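PDB 5KF0: aldehyde dehydrogenase from Burkholderia vietnamiensis, which probably catalyses the NAD(P)+-dependent oxidation of aldehydes to carboxylic acids and binds NADPH. Local coordinates for residues S159-P164 / A187-V192. Residues are numbered along the deposited sequence; the frame is centred on the assembly and turned at random.
With NDP (NADPH dihydro-nicotinamide-adenine-dinucleotide phosphate), chain E.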
# COMPACT_ATOMS: atom_id res chain seq x y z
N SER A 159 -22.80 -0.83 -21.90
CA SER A 159 -23.52 -1.19 -20.68
C SER A 159 -24.83 -1.89 -20.98
O SER A 159 -25.36 -1.79 -22.09
CB SER A 159 -23.76 0.07 -19.82
OG SER A 159 -24.46 1.09 -20.53
N PRO A 160 -25.40 -2.62 -19.99
CA PRO A 160 -26.59 -3.45 -20.27
C PRO A 160 -27.88 -2.82 -19.81
O PRO A 160 -27.90 -1.69 -19.31
CB PRO A 160 -26.29 -4.72 -19.48
CG PRO A 160 -25.65 -4.15 -18.23
CD PRO A 160 -24.81 -2.97 -18.69
N PHE A 161 -28.99 -3.55 -19.97
CA PHE A 161 -30.29 -2.94 -19.72
C PHE A 161 -30.68 -2.91 -18.25
O PHE A 161 -31.55 -2.12 -17.88
CB PHE A 161 -31.40 -3.67 -20.50
CG PHE A 161 -31.93 -4.91 -19.80
CD1 PHE A 161 -32.95 -4.83 -18.86
CD2 PHE A 161 -31.40 -6.16 -20.10
CE1 PHE A 161 -33.43 -5.98 -18.21
CE2 PHE A 161 -31.87 -7.30 -19.47
CZ PHE A 161 -32.89 -7.21 -18.53
N ASN A 162 -30.11 -3.79 -17.41
CA ASN A 162 -30.84 -4.10 -16.19
C ASN A 162 -30.49 -3.19 -15.02
O ASN A 162 -31.37 -2.87 -14.21
CB ASN A 162 -30.64 -5.56 -15.78
CG ASN A 162 -29.21 -5.88 -15.45
OD1 ASN A 162 -28.28 -5.45 -16.14
ND2 ASN A 162 -29.01 -6.67 -14.41
N PHE A 163 -29.24 -2.77 -14.89
CA PHE A 163 -28.84 -1.74 -13.92
C PHE A 163 -28.21 -0.62 -14.74
O PHE A 163 -27.00 -0.38 -14.66
CB PHE A 163 -27.85 -2.25 -12.87
CG PHE A 163 -28.23 -3.56 -12.20
CD1 PHE A 163 -29.56 -3.90 -11.93
CD2 PHE A 163 -27.24 -4.44 -11.81
CE1 PHE A 163 -29.87 -5.10 -11.31
CE2 PHE A 163 -27.55 -5.65 -11.18
CZ PHE A 163 -28.86 -5.98 -10.93
N PRO A 164 -29.01 0.07 -15.56
CA PRO A 164 -28.39 0.97 -16.56
C PRO A 164 -27.71 2.17 -15.95
O PRO A 164 -26.71 2.65 -16.50
CB PRO A 164 -29.57 1.37 -17.45
CG PRO A 164 -30.77 1.26 -16.56
CD PRO A 164 -30.48 0.09 -15.64
N ALA A 187 -27.52 0.50 -23.34
CA ALA A 187 -28.45 -0.44 -23.95
C ALA A 187 -29.60 0.31 -24.62
O ALA A 187 -30.16 1.26 -24.06
CB ALA A 187 -29.02 -1.40 -22.90
N SER A 188 -29.95 -0.12 -25.84
CA SER A 188 -30.98 0.58 -26.61
C SER A 188 -32.34 0.47 -25.94
O SER A 188 -33.19 1.36 -26.13
CB SER A 188 -31.05 0.02 -28.03
OG SER A 188 -29.81 0.17 -28.71
N ARG A 189 -32.57 -0.60 -25.18
CA ARG A 189 -33.83 -0.72 -24.46
C ARG A 189 -33.92 0.25 -23.29
O ARG A 189 -35.03 0.55 -22.84
CB ARG A 189 -34.02 -2.16 -23.95
CG ARG A 189 -34.49 -3.15 -25.05
CD ARG A 189 -34.39 -4.60 -24.58
NE ARG A 189 -33.00 -5.01 -24.38
CZ ARG A 189 -32.61 -6.19 -23.90
NH1 ARG A 189 -33.49 -7.12 -23.56
NH2 ARG A 189 -31.32 -6.44 -23.75
N THR A 190 -32.77 0.73 -22.78
CA THR A 190 -32.73 1.59 -21.58
C THR A 190 -31.69 2.69 -21.73
O THR A 190 -30.73 2.76 -20.95
CB THR A 190 -32.43 0.76 -20.33
OG1 THR A 190 -31.14 0.13 -20.46
CG2 THR A 190 -33.49 -0.32 -20.08
N PRO A 191 -31.85 3.60 -22.71
CA PRO A 191 -30.86 4.67 -22.90
C PRO A 191 -31.07 5.93 -22.08
O PRO A 191 -30.13 6.74 -21.98
CB PRO A 191 -31.00 4.98 -24.39
CG PRO A 191 -32.50 4.85 -24.62
CD PRO A 191 -32.92 3.67 -23.72
N VAL A 192 -32.26 6.14 -21.50
CA VAL A 192 -32.60 7.46 -20.97
C VAL A 192 -31.74 7.81 -19.76
O VAL A 192 -31.29 8.96 -19.62
CB VAL A 192 -34.10 7.54 -20.64
CG1 VAL A 192 -34.42 8.88 -19.98
CG2 VAL A 192 -34.92 7.34 -21.92
PA NDP E . -26.48 -7.92 -23.85
O1A NDP E . -25.21 -8.69 -23.98
O2A NDP E . -27.60 -8.49 -24.71
O5B NDP E . -26.29 -6.38 -24.20
C5B NDP E . -25.38 -5.62 -23.37
C4B NDP E . -24.89 -4.43 -24.16
O4B NDP E . -24.04 -4.88 -25.24
C3B NDP E . -26.00 -3.59 -24.81
O3B NDP E . -25.63 -2.22 -24.84
C2B NDP E . -26.01 -4.15 -26.24
O2B NDP E . -26.52 -3.25 -27.24
C1B NDP E . -24.51 -4.31 -26.44
N9A NDP E . -24.14 -5.19 -27.55
C8A NDP E . -24.61 -6.44 -27.84
N7A NDP E . -24.03 -6.99 -28.88
C5A NDP E . -23.12 -6.04 -29.30
C6A NDP E . -22.18 -6.01 -30.35
N6A NDP E . -22.02 -7.00 -31.23
N1A NDP E . -21.42 -4.90 -30.48
C2A NDP E . -21.59 -3.89 -29.62
N3A NDP E . -22.44 -3.80 -28.60
C4A NDP E . -23.18 -4.91 -28.49
O3 NDP E . -26.93 -7.92 -22.32
PN NDP E . -28.22 -7.37 -21.57
O1N NDP E . -28.39 -5.92 -21.86
O2N NDP E . -29.37 -8.27 -21.97
O5D NDP E . -27.89 -7.55 -20.03
C5D NDP E . -27.96 -8.79 -19.31
C4D NDP E . -26.59 -9.40 -19.25
O4D NDP E . -25.66 -8.48 -18.61
C3D NDP E . -26.55 -10.69 -18.43
O3D NDP E . -25.76 -11.71 -19.04
C2D NDP E . -25.98 -10.22 -17.10
O2D NDP E . -25.37 -11.21 -16.28
C1D NDP E . -24.99 -9.17 -17.57
N1N NDP E . -24.69 -8.28 -16.45
C2N NDP E . -23.42 -8.19 -15.92
C3N NDP E . -23.16 -7.51 -14.79
C7N NDP E . -21.77 -7.34 -14.27
O7N NDP E . -21.50 -6.28 -13.68
N7N NDP E . -20.91 -8.34 -14.40
C4N NDP E . -24.27 -6.91 -14.00
C5N NDP E . -25.50 -6.79 -14.83
C6N NDP E . -25.67 -7.50 -15.93
P2B NDP E . -28.13 -3.18 -27.57
O1X NDP E . -28.84 -4.01 -26.57
O2X NDP E . -28.41 -1.71 -27.57
O3X NDP E . -28.29 -3.72 -28.98
O HOH W 1 -27.26 0.79 -20.44
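Ala187 sets its methyl against the peptide between Pro160 and Phe161, with CB 3.6 Å from Phe161 N, and the CB atoms of Phe161 and Ala187 also meet. Thr190 packs beside this point: CG2 lies near Phe161 O and CB, while Pro164 CB comes within 3.6 Å of Thr190 OG1, the two side chains crossing at about a right angle. Phe161 CG sits over the centre of one face of the Arg189 guanidinium, 4.3 Å above its plane; the closest approach is Phe161 CD2 to Arg189 NH2 (3.7 Å), NH2 lying oblique to the phenyl ring. The arginine reaches this place through a bend at chi3 (-66°).

Direct polar contact between the loops is slight. Thr190 OG1, turned between its own N and carbonyl carbon (chi1 61°), gives a weak hydrogen bond to Phe161 O at 3.4 Å. A water does more, donating to Pro160 O, accepting from Ala187 N and bonding Ser159 OG, and so tying together three polar groups of a buried joint.

Both loops grip NADPH. Ser159 O accepts from the adenosine ribose O3B at 2.8 Å, and Ser188 holds O2X of the 2'-phosphate, which NADH lacks, twice, through N and, at 2.6 Å, through OG. At the diphosphate, Phe161 N donates to O1N and Arg189 NH2 to O2N at 3.2 Å; the arginine charge probably offsets part of the phosphate's.

In this Rossmann-like cofactor domain, residues 159-164 lie between strand 155-158 and helix 164-178, and residues 187-192, including the type I turn Ala187-Thr190, between the adjacent parallel strand 182-185 and helix 192-202. Helix 88-99 packs on Pro164 and Thr190 through Leu95, Glu98 and Ala99.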